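Local structure of periplasmic beta-glucosidase (Pseudomonas aeruginosa, 6R5T) at residues R66-R69 and L70-P73. The protein probably hydrolyses terminal, non-reducing beta-D-glucosyl residues with release of beta-D-glucose, as a periplasmic enzyme of glycoside hydrolase family 3. The protein carries 1 engineered substitution. Sequence-based numbering, arbitrary orientation.
Sequences RHSR and LKIP
Ser68 and Lys71 hold together a local turn, tied by side-chain-to-backbone bonds, in the loop that leads from helix 55-65 into strand 75-78, an alpha-to-beta loop of the N-terminal TIM-barrel-like domain of family 3, away from the glycan pocket. The Lys71 side chain folds back over the preceding peptides. Its chain runs extended until a bend at the last torsion (chi4 69°) brings NZ to the Ser68 carbonyl oxygen O at 3.2 Å, an approach in the carbonyl plane with a C=O...N angle of 157°. A weaker bond joins NZ to Arg69 O at 3.1 Å, and on the way CE passes 3.4 Å from Arg66 O. Lys71 itself takes a left-handed backbone conformation.

The OG of buried Ser68 links three places: it is hydrogen-bonded to Val65 O of helix 55-65, accepts a weak, bent bond from Lys71 N (3.1 Å, 133° at the hydrogen), and receives a water that also donates to Ile72 O. The Arg69 and Leu70 side chains run alongside each other toward helix 16-22, and Leu70 CD2 lies over one face of the Arg69 guanidinium, 3.7 Å above its plane, offset toward the rim. Arg69 NE forms a salt bridge with Glu18 and NH2 bonds to Arg13 O, while Leu70 itself packs on Arg13, Met14 and Glu18, joining the loop to the start of helix 16-22.

The ammonium group thus probably offsets the partial negative charge of two successive carbonyls, while the serine hydroxyl serves Val65 O and Lys71 N, and its water reaches Ile72 O.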
loop_
_atom_site.group_PDB
_atom_site.type_symbol
_atom_site.label_atom_id
_atom_site.label_comp_id
_atom_site.label_asym_id
_atom_site.label_seq_id
_atom_site.Cartn_x
_atom_site.Cartn_y
_atom_site.Cartn_z
ATOM N N ARG A 66 -22.102 -46.488 4.907
ATOM C CA ARG A 66 -22.562 -47.799 5.442
ATOM C C ARG A 66 -21.736 -48.923 4.813
ATOM O O ARG A 66 -21.742 -50.046 5.383
ATOM C CB ARG A 66 -24.044 -48.028 5.133
ATOM C CG ARG A 66 -25.019 -47.021 5.736
ATOM C CD ARG A 66 -26.374 -47.664 6.058
ATOM N NE ARG A 66 -27.617 -47.132 5.487
ATOM C CZ ARG A 66 -28.111 -47.455 4.288
ATOM N NH1 ARG A 66 -27.425 -48.240 3.469
ATOM N NH2 ARG A 66 -29.275 -46.956 3.896
ATOM N N HIS A 67 -21.087 -48.717 3.656
ATOM C CA HIS A 67 -20.341 -49.789 2.949
ATOM C C HIS A 67 -18.873 -49.842 3.375
ATOM O O HIS A 67 -18.176 -50.755 2.958
ATOM C CB HIS A 67 -20.438 -49.658 1.428
ATOM C CG HIS A 67 -21.825 -49.781 0.918
ATOM N ND1 HIS A 67 -22.531 -50.984 0.932
ATOM C CD2 HIS A 67 -22.661 -48.852 0.405
ATOM C CE1 HIS A 67 -23.731 -50.779 0.425
ATOM N NE2 HIS A 67 -23.836 -49.482 0.087
ATOM N N SER A 68 -18.380 -48.888 4.166
ATOM C CA SER A 68 -16.956 -48.885 4.586
ATOM C C SER A 68 -16.811 -49.795 5.798
ATOM O O SER A 68 -17.832 -50.164 6.420
ATOM C CB SER A 68 -16.448 -47.470 4.893
ATOM O OG SER A 68 -17.156 -46.903 5.961
ATOM N N ARG A 69 -15.589 -50.058 6.190
ATOM C CA ARG A 69 -15.342 -50.953 7.355
ATOM C C ARG A 69 -15.814 -50.299 8.646
ATOM O O ARG A 69 -16.565 -50.927 9.400
ATOM C CB ARG A 69 -13.880 -51.328 7.395
ATOM C CG ARG A 69 -13.570 -52.364 8.461
ATOM C CD ARG A 69 -12.082 -52.615 8.538
ATOM N NE ARG A 69 -11.374 -51.588 9.318
ATOM C CZ ARG A 69 -11.114 -51.654 10.621
ATOM N NH1 ARG A 69 -11.626 -52.633 11.367
ATOM N NH2 ARG A 69 -10.404 -50.695 11.185
ATOM N N LEU A 70 -15.393 -49.052 8.918
ATOM C CA LEU A 70 -15.737 -48.386 10.206
ATOM C C LEU A 70 -16.989 -47.501 10.157
ATOM O O LEU A 70 -17.458 -47.137 11.236
ATOM C CB LEU A 70 -14.526 -47.583 10.691
ATOM C CG LEU A 70 -13.323 -48.422 11.114
ATOM C CD1 LEU A 70 -12.134 -47.546 11.464
ATOM C CD2 LEU A 70 -13.686 -49.310 12.289
ATOM N N LYS A 71 -17.504 -47.190 8.981
ATOM C CA LYS A 71 -18.765 -46.437 8.801
ATOM C C LYS A 71 -18.646 -45.067 9.484
ATOM O O LYS A 71 -19.604 -44.632 10.099
ATOM C CB LYS A 71 -19.949 -47.262 9.335
ATOM C CG LYS A 71 -19.992 -48.639 8.649
ATOM C CD LYS A 71 -20.933 -49.645 9.210
ATOM C CE LYS A 71 -20.826 -50.971 8.474
ATOM N NZ LYS A 71 -19.535 -51.630 8.753
ATOM N N ILE A 72 -17.490 -44.419 9.380
ATOM C CA ILE A 72 -17.320 -43.065 9.983
ATOM C C ILE A 72 -18.096 -42.100 9.093
ATOM O O ILE A 72 -17.823 -42.012 7.899
ATOM C CB ILE A 72 -15.829 -42.693 10.099
ATOM C CG1 ILE A 72 -15.081 -43.642 11.049
ATOM C CG2 ILE A 72 -15.699 -41.251 10.542
ATOM C CD1 ILE A 72 -13.612 -43.467 11.043
ATOM N N PRO A 73 -19.051 -41.333 9.662
ATOM C CA PRO A 73 -19.875 -40.439 8.858
ATOM C C PRO A 73 -19.070 -39.262 8.282
ATOM O O PRO A 73 -18.043 -38.874 8.852
ATOM C CB PRO A 73 -20.892 -39.873 9.813
ATOM C CG PRO A 73 -20.202 -39.929 11.119
ATOM C CD PRO A 73 -19.394 -41.230 11.082
HETATM O O HOH W 1 -16.048 -44.317 6.763
#